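Local coordinates for protein VMB-1 (Vibrio alginolyticus, PDB 6JV4) that probably hydrolyses beta-lactam antibiotics to substituted beta-amino acids as a zinc-dependent subclass B1 metallo-beta-lactamase, at residues A198-V201 with E207-D210; T47-I52 with E66-K71; K28-E31 with L35-A38; S182-S187 with A219-A224; W56-T61 with I91-D96. All coordinates share one frame; numbering follows the deposited sequence.

Contact 1: residues A198-V201 with E207-D210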
# COMPACT_ATOMS: atom_id res chain seq x y z
N ALA A 198 4.58 9.57 13.27
CA ALA A 198 4.35 8.16 12.89
C ALA A 198 4.91 7.22 13.98
O ALA A 198 6.08 7.34 14.34
CB ALA A 198 4.96 7.87 11.54
N LYS A 199 4.09 6.27 14.39
CA LYS A 199 4.52 5.26 15.39
C LYS A 199 4.87 3.95 14.72
O LYS A 199 5.77 3.27 15.23
CB LYS A 199 3.44 5.09 16.45
CG LYS A 199 3.27 6.36 17.29
CD LYS A 199 4.55 6.79 18.03
CE LYS A 199 4.31 7.94 19.00
NZ LYS A 199 4.20 9.24 18.30
N LEU A 200 4.16 3.60 13.65
CA LEU A 200 4.38 2.32 12.94
C LEU A 200 4.38 2.69 11.48
O LEU A 200 3.52 3.47 11.09
CB LEU A 200 3.23 1.37 13.26
CG LEU A 200 3.37 -0.07 12.76
CD1 LEU A 200 4.55 -0.77 13.42
CD2 LEU A 200 2.09 -0.81 13.08
N VAL A 201 5.37 2.22 10.77
CA VAL A 201 5.46 2.39 9.30
C VAL A 201 5.41 1.00 8.67
O VAL A 201 6.16 0.09 9.10
CB VAL A 201 6.75 3.14 8.93
CG1 VAL A 201 6.88 3.22 7.41
CG2 VAL A 201 6.81 4.50 9.57
N GLU A 207 9.39 -6.41 7.08
CA GLU A 207 8.90 -6.20 8.45
C GLU A 207 8.44 -4.76 8.63
O GLU A 207 9.12 -3.81 8.18
CB GLU A 207 9.96 -6.49 9.52
CG GLU A 207 10.31 -7.95 9.66
CD GLU A 207 11.58 -8.14 10.50
OE1 GLU A 207 12.61 -8.60 9.92
OE2 GLU A 207 11.54 -7.76 11.69
N VAL A 208 7.37 -4.63 9.38
CA VAL A 208 6.92 -3.30 9.87
C VAL A 208 8.02 -2.76 10.78
O VAL A 208 8.75 -3.55 11.42
CB VAL A 208 5.57 -3.38 10.60
CG1 VAL A 208 4.52 -3.99 9.69
CG2 VAL A 208 5.62 -4.12 11.93
N GLY A 209 8.05 -1.46 10.94
CA GLY A 209 8.97 -0.81 11.88
C GLY A 209 8.51 0.58 12.23
O GLY A 209 7.30 0.83 12.24
N ASP A 210 9.45 1.38 12.67
CA ASP A 210 9.16 2.73 13.17
C ASP A 210 9.52 3.73 12.09
O ASP A 210 9.78 3.35 10.94
CB ASP A 210 9.90 2.95 14.49
CG ASP A 210 11.40 3.01 14.39
OD1 ASP A 210 11.94 2.97 13.29
OD2 ASP A 210 12.04 3.09 15.48
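Gly209 O takes the shortest bond of the contact, from Val201 N at 2.8 Å, with the N-H pointing almost straight at the oxygen (173°). The donor stands above the carbonyl plane, 37° out of it. The same oxygen is also touched by carbon: Leu200 CA lies 3.4 Å from Gly209 O in a CA-H...O contact, and Leu200 CD1 comes equally near. The return bond, Gly209 N to Val201 O at 3.1 Å, is just as straight at its hydrogen but meets its acceptor nearly along the C=O axis. Together the two bonds make Val201 and Gly209 a single antiparallel hydrogen-bonded pair, an isolated bridge. Val208 CA adds a CA-H...O contact of 3.6 Å to Val201 O.

Side chains add two separate touches. Leu200 begins by pointing away from 207-210, but with CG anti to the backbone N (chi1 -172°) its end swings back, and CD1 meets Val208 CG2 at 3.8 Å, the two side chains crossing obliquely. Val201 CG2 packs against the backbone of the other segment, 3.5 Å from Asp210 O. The carboxylate of Asp210 turns elsewhere, its OD1 hydrogen-bonded to Ser212 OG in the turn that leads into the next helix.

Strand 200-203 is an outermost strand of the five-stranded sheet, running parallel to 158-162, and Leu200 makes a backbone bond to Leu159 there. At the bridge the loop returning from 200-203 lies alongside that strand, just before the chain enters helix 212-226.

Contact 2: residues T47-I52 with E66-K71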
# COMPACT_ATOMS: atom_id res chain seq x y z
N THR A 47 -19.12 -0.71 11.34
CA THR A 47 -19.42 -2.01 10.70
C THR A 47 -18.88 -2.04 9.27
O THR A 47 -19.19 -3.00 8.58
CB THR A 47 -20.91 -2.36 10.71
OG1 THR A 47 -21.59 -1.32 10.02
CG2 THR A 47 -21.41 -2.54 12.12
N GLU A 48 -18.15 -1.00 8.85
CA GLU A 48 -17.62 -0.95 7.47
C GLU A 48 -16.13 -1.28 7.52
O GLU A 48 -15.43 -0.88 8.45
CB GLU A 48 -17.90 0.40 6.84
CG GLU A 48 -19.38 0.74 6.82
CD GLU A 48 -19.67 2.10 6.21
OE1 GLU A 48 -18.82 3.01 6.34
OE2 GLU A 48 -20.77 2.24 5.65
N ALA A 49 -15.67 -2.03 6.54
CA ALA A 49 -14.23 -2.34 6.39
C ALA A 49 -13.76 -1.80 5.06
O ALA A 49 -14.54 -1.70 4.08
CB ALA A 49 -13.99 -3.83 6.44
N HIS A 50 -12.45 -1.55 5.02
CA HIS A 50 -11.80 -0.94 3.85
C HIS A 50 -10.46 -1.60 3.64
O HIS A 50 -9.78 -1.88 4.64
CB HIS A 50 -11.65 0.55 4.09
CG HIS A 50 -12.93 1.24 4.41
ND1 HIS A 50 -13.67 1.86 3.43
CD2 HIS A 50 -13.57 1.46 5.58
CE1 HIS A 50 -14.73 2.44 4.00
NE2 HIS A 50 -14.68 2.22 5.30
N MET A 51 -10.10 -1.87 2.40
CA MET A 51 -8.76 -2.43 2.08
C MET A 51 -7.82 -1.31 1.66
O MET A 51 -8.22 -0.42 0.87
CB MET A 51 -8.82 -3.45 0.95
CG MET A 51 -9.55 -4.65 1.29
SD MET A 51 -9.37 -5.80 -0.14
CE MET A 51 -10.77 -6.84 0.24
N ILE A 52 -6.57 -1.42 2.09
CA ILE A 52 -5.43 -0.64 1.56
C ILE A 52 -4.53 -1.66 0.87
O ILE A 52 -3.95 -2.47 1.59
CB ILE A 52 -4.73 0.16 2.67
CG1 ILE A 52 -5.71 1.16 3.33
CG2 ILE A 52 -3.50 0.84 2.10
CD1 ILE A 52 -5.10 1.84 4.51
N GLU A 66 -14.04 -13.00 2.53
CA GLU A 66 -14.79 -13.99 3.37
C GLU A 66 -14.54 -13.67 4.85
O GLU A 66 -15.50 -13.69 5.65
CB GLU A 66 -14.38 -15.44 3.05
CG GLU A 66 -14.90 -15.93 1.72
CD GLU A 66 -14.15 -17.10 1.08
OE1 GLU A 66 -14.33 -17.30 -0.16
OE2 GLU A 66 -13.39 -17.82 1.81
N TRP A 67 -13.29 -13.43 5.24
CA TRP A 67 -12.93 -13.16 6.65
C TRP A 67 -13.61 -11.89 7.14
O TRP A 67 -14.18 -11.92 8.26
CB TRP A 67 -11.43 -13.05 6.83
CG TRP A 67 -10.99 -12.70 8.21
CD1 TRP A 67 -10.74 -13.56 9.24
CD2 TRP A 67 -10.64 -11.39 8.69
NE1 TRP A 67 -10.27 -12.86 10.33
CE2 TRP A 67 -10.22 -11.53 10.02
CE3 TRP A 67 -10.69 -10.11 8.13
CZ2 TRP A 67 -9.81 -10.45 10.80
CZ3 TRP A 67 -10.31 -9.03 8.90
CH2 TRP A 67 -9.89 -9.20 10.22
N ILE A 68 -13.58 -10.83 6.32
CA ILE A 68 -14.24 -9.54 6.68
C ILE A 68 -15.73 -9.79 6.92
O ILE A 68 -16.25 -9.37 7.96
CB ILE A 68 -13.98 -8.47 5.61
CG1 ILE A 68 -12.50 -8.07 5.61
CG2 ILE A 68 -14.88 -7.26 5.83
CD1 ILE A 68 -12.14 -7.18 4.46
N GLU A 69 -16.40 -10.42 5.96
CA GLU A 69 -17.86 -10.64 6.03
C GLU A 69 -18.19 -11.56 7.22
O GLU A 69 -19.22 -11.29 7.87
CB GLU A 69 -18.36 -11.11 4.67
CG GLU A 69 -18.24 -10.03 3.62
CD GLU A 69 -18.82 -10.33 2.24
OE1 GLU A 69 -19.07 -11.50 1.95
OE2 GLU A 69 -18.97 -9.38 1.44
N ALA A 70 -17.37 -12.57 7.51
CA ALA A 70 -17.59 -13.51 8.64
C ALA A 70 -17.46 -12.77 9.98
O ALA A 70 -17.92 -13.32 11.00
CB ALA A 70 -16.68 -14.70 8.59
N LYS A 71 -16.85 -11.58 10.02
CA LYS A 71 -16.77 -10.76 11.26
C LYS A 71 -18.01 -9.87 11.38
O LYS A 71 -18.06 -9.08 12.32
CB LYS A 71 -15.48 -9.95 11.29
CG LYS A 71 -14.25 -10.75 11.65
CD LYS A 71 -12.95 -9.98 11.54
CE LYS A 71 -12.87 -8.72 12.39
NZ LYS A 71 -12.80 -9.03 13.84
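Ile68 faces Ala49 from the helix, its CB directed toward the strand and its two branches reaching different residues of 47-52. From CB, the CG2 methyl stands anti to the backbone N and makes the closest approach of the contact, 3.6 Å to Ala49 CB. The other branch leaves beside the backbone N (chi1 -68°). CG1 meets nothing close in the strand and serves to carry the chain onward in extended form (chi2 172°), bringing CD1 within 4.4 Å of Met51 CE, a looser touch.

Ala49 directs its methyl toward the helix. This small side chain leaves Ala49 CA and Ile68 CA 7.2 Å apart. Met51 sets off obliquely and reaches the helix only at its end: its extended side chain carries SD and CE forward to Ile68. No hydrogen bond crosses the interface, and all three touching residues are buried, so the join is purely apolar.

Val42 of strand 36-45 and Leu73 also pack on Ile68, while Leu64 and Ile65, one turn back on the same helix, pack on Met51. Strand 48-52, helix 58-70 and strand 74-79 form a beta-alpha-beta unit in which the two strands run parallel as neighbours. The helix of this unit lays an aliphatic face on the sheet, as in the alpha-beta/beta-alpha sandwich of the metallo-beta-lactamases.

Contact 3: residues K28-E31 with L35-A38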
# COMPACT_ATOMS: atom_id res chain seq x y z
N LYS A 28 5.08 -13.80 -2.95
CA LYS A 28 5.29 -14.32 -4.32
C LYS A 28 6.78 -14.35 -4.57
O LYS A 28 7.48 -13.56 -3.97
CB LYS A 28 4.64 -13.46 -5.41
CG LYS A 28 3.16 -13.71 -5.66
CD LYS A 28 2.56 -13.21 -6.99
CE LYS A 28 1.11 -13.67 -7.06
NZ LYS A 28 0.23 -12.89 -7.97
N ARG A 29 7.22 -15.26 -5.45
CA ARG A 29 8.60 -15.24 -5.96
C ARG A 29 8.62 -14.26 -7.11
O ARG A 29 7.82 -14.39 -8.06
CB ARG A 29 9.05 -16.64 -6.39
CG ARG A 29 10.45 -16.67 -6.99
CD ARG A 29 10.92 -18.10 -7.14
NE ARG A 29 12.08 -18.09 -8.02
CZ ARG A 29 12.74 -19.18 -8.42
NH1 ARG A 29 12.37 -20.39 -8.01
NH2 ARG A 29 13.77 -19.04 -9.24
N VAL A 30 9.52 -13.31 -7.03
CA VAL A 30 9.76 -12.26 -8.03
C VAL A 30 11.26 -12.29 -8.36
O VAL A 30 12.03 -11.84 -7.55
CB VAL A 30 9.30 -10.88 -7.52
CG1 VAL A 30 9.47 -9.82 -8.60
CG2 VAL A 30 7.86 -10.90 -7.06
N GLU A 31 11.63 -12.68 -9.58
CA GLU A 31 13.05 -12.66 -10.00
C GLU A 31 13.49 -11.21 -10.19
O GLU A 31 12.74 -10.38 -10.71
CB GLU A 31 13.20 -13.46 -11.30
CG GLU A 31 13.07 -14.97 -11.08
CD GLU A 31 14.15 -15.43 -10.12
OE1 GLU A 31 15.32 -15.18 -10.43
OE2 GLU A 31 13.83 -15.93 -9.01
N LEU A 35 11.63 -15.11 -3.11
CA LEU A 35 10.34 -15.02 -2.37
C LEU A 35 10.32 -13.71 -1.58
O LEU A 35 11.26 -13.43 -0.79
CB LEU A 35 10.20 -16.23 -1.45
CG LEU A 35 9.86 -17.55 -2.12
CD1 LEU A 35 10.05 -18.65 -1.09
CD2 LEU A 35 8.49 -17.55 -2.69
N ILE A 36 9.28 -12.93 -1.78
CA ILE A 36 9.12 -11.68 -0.98
C ILE A 36 7.69 -11.60 -0.46
O ILE A 36 6.75 -12.02 -1.14
CB ILE A 36 9.55 -10.44 -1.77
CG1 ILE A 36 8.73 -10.25 -3.03
CG2 ILE A 36 11.05 -10.49 -2.05
CD1 ILE A 36 8.99 -8.92 -3.76
N GLY A 37 7.57 -11.11 0.78
CA GLY A 37 6.31 -10.93 1.49
C GLY A 37 5.73 -9.57 1.12
O GLY A 37 6.50 -8.67 0.82
N ALA A 38 4.41 -9.45 1.09
CA ALA A 38 3.74 -8.18 0.75
C ALA A 38 2.68 -7.90 1.79
O ALA A 38 1.92 -8.82 2.15
CB ALA A 38 3.13 -8.27 -0.61
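Lys28 and Ile36 face each other as an antiparallel hydrogen-bonded pair: Lys28 N gives to Ile36 O at 3.0 Å, and Ile36 N returns a bond of 2.9 Å to Lys28 O. Next to them Arg29 and Leu35 form a non-hydrogen-bonded pair whose CA atoms, Arg29 CA and Leu35 CA, are 4.0 Å apart. Leu35 CA also sends a CA-H...O contact to Lys28 O. This is the turn end of the beta hairpin of strands 21-30 and 36-45, beside the zinc site: Gly37 O accepts from ND1 of the zinc ligand His205, and the Ile36 side chain lies about 6 Å from a zinc ion.

Ile36 and Leu35 point to opposite faces. Ile36 CG1 sits between its own backbone N and carbonyl carbon (chi1 61°), which leads CD1 across to Val30 CG2 at 4.0 Å. On the other face, Leu35 CD2 rests 3.9 Å from Arg29 CB. Arg29 then runs extended toward Glu31, where NE and NH2 both grip Glu31 OE2 side-on, from one face of the carboxylate; NE is 3.0 Å from OE2. Lys28 NZ bonds Trp56 O and forms a salt bridge with Glu85.

Contact 4: residues S182-S187 with A219-A224; sequences SEWPNS and ALALSA
Pro185 projects its ring into a shallow hollow of helix 212-226 between Ala221 and Leu222. The CG corner of the ring fills it, 3.8 Å from Ala221 CB and 3.6 Å from Leu222 CD2. Other ring atoms touch the same two side chains: Pro185 CB also lies against the Leu222 branch, whereas Pro185 CD sits 3.9 Å from Ala221 CB. Leu222 sets off to one side of the interface, but with CG anti to its carbonyl carbon (chi1 -73°) the branch turns back, and CD2 comes to rest against CG and CB of the ring.

Ala221 is the complementary bump. Its methyl points at the first turn of helix 184-194 and lodges where Trp184 and Pro185 meet, with Trp184 CB 3.8 Å from Ala221 CB and the start of the indole, CG, only a little farther. The small residue permits a close approach of backbones, 6.1 Å from Pro185 CA to Ala221 CA. No hydrogen bond joins the two segments; Pro185 O accepts instead from Gln218 NE2, just before 219-224 on helix 212-226.

The indole continues inward. Trp184 NE1 bonds Phe164 O, the ring stacks with that of Phe164, and the side chain also touches His144, a zinc ligand. Trp184 thus belongs both to the helix-helix packing, beside Pro185, and to the second shell of the zinc site of this B1 enzyme.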
# COMPACT_ATOMS: atom_id res chain seq x y z
N SER A 182 16.11 9.51 -8.70
CA SER A 182 16.49 10.91 -8.43
C SER A 182 15.47 11.61 -7.56
O SER A 182 15.88 12.38 -6.71
CB SER A 182 16.68 11.71 -9.72
OG SER A 182 17.86 11.19 -10.31
N GLU A 183 14.18 11.35 -7.77
CA GLU A 183 13.11 12.08 -7.05
C GLU A 183 12.87 11.42 -5.69
O GLU A 183 12.43 12.14 -4.76
CB GLU A 183 11.82 12.14 -7.87
CG GLU A 183 10.81 13.14 -7.36
CD GLU A 183 11.24 14.62 -7.41
OE1 GLU A 183 12.27 14.93 -8.07
OE2 GLU A 183 10.65 15.41 -6.64
N TRP A 184 13.13 10.12 -5.55
CA TRP A 184 12.67 9.37 -4.36
C TRP A 184 13.09 10.04 -3.05
O TRP A 184 12.31 10.14 -2.12
CB TRP A 184 13.16 7.94 -4.45
CG TRP A 184 12.38 6.90 -3.69
CD1 TRP A 184 11.63 7.04 -2.54
CD2 TRP A 184 12.37 5.51 -4.00
NE1 TRP A 184 11.16 5.82 -2.12
CE2 TRP A 184 11.59 4.87 -3.00
CE3 TRP A 184 12.93 4.74 -5.03
CZ2 TRP A 184 11.38 3.50 -2.99
CZ3 TRP A 184 12.63 3.41 -5.06
CH2 TRP A 184 11.90 2.79 -4.05
N PRO A 185 14.34 10.49 -2.87
CA PRO A 185 14.70 11.09 -1.58
C PRO A 185 13.94 12.37 -1.26
O PRO A 185 13.65 12.62 -0.10
CB PRO A 185 16.20 11.35 -1.74
CG PRO A 185 16.65 10.47 -2.88
CD PRO A 185 15.47 10.36 -3.80
N ASN A 186 13.65 13.20 -2.27
CA ASN A 186 12.87 14.44 -2.08
C ASN A 186 11.43 14.05 -1.71
O ASN A 186 10.85 14.61 -0.77
CB ASN A 186 12.87 15.33 -3.32
CG ASN A 186 12.23 16.67 -3.06
OD1 ASN A 186 12.60 17.38 -2.12
ND2 ASN A 186 11.24 17.04 -3.86
N SER A 187 10.84 13.13 -2.43
CA SER A 187 9.47 12.65 -2.09
C SER A 187 9.46 12.12 -0.66
O SER A 187 8.52 12.38 0.07
CB SER A 187 9.08 11.58 -3.07
OG SER A 187 9.09 12.14 -4.39
N ALA A 219 18.03 6.97 2.38
CA ALA A 219 19.49 6.69 2.26
C ALA A 219 19.73 5.66 1.16
O ALA A 219 20.71 5.81 0.35
CB ALA A 219 20.10 6.28 3.57
N LEU A 220 18.88 4.64 1.05
CA LEU A 220 19.02 3.64 -0.04
C LEU A 220 18.89 4.34 -1.39
O LEU A 220 19.67 3.97 -2.33
CB LEU A 220 17.96 2.56 0.04
CG LEU A 220 18.11 1.55 1.18
CD1 LEU A 220 16.96 0.59 1.18
CD2 LEU A 220 19.39 0.79 1.07
N ALA A 221 17.95 5.27 -1.52
CA ALA A 221 17.73 5.94 -2.82
C ALA A 221 18.93 6.86 -3.11
O ALA A 221 19.40 6.93 -4.27
CB ALA A 221 16.42 6.67 -2.87
N LEU A 222 19.43 7.56 -2.10
CA LEU A 222 20.60 8.43 -2.32
C LEU A 222 21.81 7.58 -2.72
O LEU A 222 22.56 8.01 -3.65
CB LEU A 222 20.83 9.26 -1.07
CG LEU A 222 19.83 10.36 -0.81
CD1 LEU A 222 19.99 10.86 0.61
CD2 LEU A 222 19.89 11.54 -1.82
N SER A 223 22.00 6.40 -2.11
CA SER A 223 23.14 5.53 -2.46
C SER A 223 23.00 4.99 -3.88
O SER A 223 24.02 4.89 -4.58
CB SER A 223 23.31 4.44 -1.47
OG SER A 223 23.59 5.06 -0.23
N ALA A 224 21.78 4.69 -4.31
CA ALA A 224 21.50 4.17 -5.67
C ALA A 224 21.84 5.24 -6.71
O ALA A 224 22.39 4.86 -7.78
CB ALA A 224 20.05 3.77 -5.82

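Contact 5: residues W56-T61 with I91-D96; sequences WTTQGT and IPLLND
Thr61 and Leu93 carry the apolar part. Thr61 points its CB at helix 91-96, and its CG2 methyl, standing anti to the backbone N (chi1 -55° for OG1), meets Leu93 CD2 at 3.8 Å; the two side chains run antiparallel past one another. The same methyl also faces Leu94, more loosely, with Thr61 CG2 4.3 Å from Leu94 CD2. Thr58, one turn earlier, adds another loose touch, Thr58 CG2 to Leu93 CD2 at 4.2 Å. Leu93 CG is anti to its backbone N (chi1 174°), which extends the branch across the gap to both threonines.

The polar bonds lie within the helix starts and just outside the segments. Thr57 is the N-cap of helix 58-70: its OG1 accepts from Gly60 N at 3.0 Å, with a further helical bond from Thr61 N to Thr57 O. The hydroxyls of Thr58 and Thr61 both turn to Asp90, immediately before helix 91-96, OG1 of Thr58 bonding its OD1 and OG1 of Thr61 its OD2.

Each of the two threonines therefore divides its work, offering a methyl to the leucines and a hydroxyl to one carboxylate. The two bonds from successive turns fix both side chains in rotation and hold both oxygens of Asp90, so that apolar packing on helix 91-96 is joined by hydrogen bonds to the residue just before it.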
# COMPACT_ATOMS: atom_id res chain seq x y z
N TRP A 56 -1.88 -10.24 -2.82
CA TRP A 56 -1.13 -10.45 -4.10
C TRP A 56 -1.72 -11.58 -4.95
O TRP A 56 -1.44 -11.61 -6.15
CB TRP A 56 0.32 -10.69 -3.74
CG TRP A 56 1.30 -10.28 -4.77
CD1 TRP A 56 1.12 -9.94 -6.07
CD2 TRP A 56 2.71 -10.15 -4.51
NE1 TRP A 56 2.32 -9.59 -6.64
CE2 TRP A 56 3.30 -9.72 -5.70
CE3 TRP A 56 3.48 -10.37 -3.38
CZ2 TRP A 56 4.67 -9.49 -5.79
CZ3 TRP A 56 4.84 -10.16 -3.48
CH2 TRP A 56 5.39 -9.69 -4.65
N THR A 57 -2.67 -12.35 -4.46
CA THR A 57 -3.33 -13.40 -5.23
C THR A 57 -4.84 -13.20 -5.12
O THR A 57 -5.34 -12.71 -4.09
CB THR A 57 -2.94 -14.84 -4.84
OG1 THR A 57 -3.63 -15.20 -3.66
CG2 THR A 57 -1.46 -15.06 -4.67
N THR A 58 -5.53 -13.56 -6.19
CA THR A 58 -7.01 -13.49 -6.22
C THR A 58 -7.57 -14.43 -5.16
O THR A 58 -8.56 -14.04 -4.49
CB THR A 58 -7.52 -13.77 -7.65
OG1 THR A 58 -6.92 -12.81 -8.52
CG2 THR A 58 -9.02 -13.61 -7.75
N GLN A 59 -6.97 -15.61 -4.94
CA GLN A 59 -7.48 -16.52 -3.89
C GLN A 59 -7.37 -15.80 -2.54
O GLN A 59 -8.32 -15.84 -1.74
CB GLN A 59 -6.79 -17.88 -3.96
CG GLN A 59 -7.12 -18.64 -5.25
CD GLN A 59 -8.60 -18.94 -5.39
OE1 GLN A 59 -9.26 -19.36 -4.43
NE2 GLN A 59 -9.16 -18.69 -6.58
N GLY A 60 -6.26 -15.13 -2.28
CA GLY A 60 -6.09 -14.40 -1.01
C GLY A 60 -7.12 -13.28 -0.89
O GLY A 60 -7.62 -13.09 0.23
N THR A 61 -7.41 -12.53 -1.95
CA THR A 61 -8.41 -11.43 -1.90
C THR A 61 -9.80 -12.02 -1.59
O THR A 61 -10.54 -11.50 -0.71
CB THR A 61 -8.41 -10.59 -3.17
OG1 THR A 61 -7.07 -10.11 -3.37
CG2 THR A 61 -9.41 -9.47 -3.11
N ILE A 91 -8.29 -5.20 -8.59
CA ILE A 91 -9.31 -4.19 -8.99
C ILE A 91 -10.46 -4.86 -9.75
O ILE A 91 -11.63 -4.54 -9.48
CB ILE A 91 -8.63 -3.05 -9.74
CG1 ILE A 91 -7.87 -2.13 -8.77
CG2 ILE A 91 -9.63 -2.27 -10.55
CD1 ILE A 91 -7.19 -1.01 -9.49
N PRO A 92 -10.22 -5.75 -10.76
CA PRO A 92 -11.32 -6.32 -11.52
C PRO A 92 -12.29 -7.06 -10.61
O PRO A 92 -13.51 -6.85 -10.75
CB PRO A 92 -10.61 -7.22 -12.54
CG PRO A 92 -9.25 -6.57 -12.72
CD PRO A 92 -8.91 -6.11 -11.31
N LEU A 93 -11.79 -7.91 -9.72
CA LEU A 93 -12.64 -8.66 -8.77
C LEU A 93 -13.45 -7.68 -7.95
O LEU A 93 -14.66 -7.91 -7.78
CB LEU A 93 -11.79 -9.56 -7.87
CG LEU A 93 -12.57 -10.27 -6.78
CD1 LEU A 93 -13.60 -11.25 -7.39
CD2 LEU A 93 -11.66 -10.97 -5.82
N LEU A 94 -12.81 -6.64 -7.37
CA LEU A 94 -13.57 -5.74 -6.48
C LEU A 94 -14.62 -4.99 -7.30
O LEU A 94 -15.78 -4.84 -6.81
CB LEU A 94 -12.62 -4.77 -5.78
CG LEU A 94 -11.59 -5.40 -4.85
CD1 LEU A 94 -10.69 -4.34 -4.23
CD2 LEU A 94 -12.21 -6.21 -3.75
N ASN A 95 -14.28 -4.58 -8.51
CA ASN A 95 -15.23 -3.83 -9.38
C ASN A 95 -16.41 -4.77 -9.71
O ASN A 95 -17.57 -4.31 -9.62
CB ASN A 95 -14.52 -3.28 -10.60
CG ASN A 95 -13.71 -2.02 -10.33
OD1 ASN A 95 -13.74 -1.45 -9.22
ND2 ASN A 95 -12.91 -1.64 -11.33
N ASP A 96 -16.12 -6.03 -9.99
CA ASP A 96 -17.16 -7.07 -10.24
C ASP A 96 -18.09 -7.27 -9.04
O ASP A 96 -19.29 -7.46 -9.32
CB ASP A 96 -16.54 -8.40 -10.63
CG ASP A 96 -16.05 -8.43 -12.05
OD1 ASP A 96 -16.39 -7.50 -12.79
OD2 ASP A 96 -15.32 -9.37 -12.40

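In the fold
Contacts 3 and 5 meet directly: Trp56 of 56-61 packs on Val30, Ile36 and Ala38 of the hairpin. Contacts 2 and 5 share helix 58-70, their centres about 14 Å apart, and touch where Met51 CE lies 4.3 Å from Leu94 CD2. Contacts 2 and 3 reach neighbouring strands of one sheet, 48-52 and 36-45. Contact 1 is nested in the chain loop closed by contact 4, with about 19 Å between centres. Contacts 3 and 4 both approach the zinc site, contact 3 from the hairpin and contact 4 through Trp184, whose side chain is about 8 Å from a zinc ion. Contacts 2 and 4, about 36 Å apart between centres, lie on opposite sides of the chain's centre.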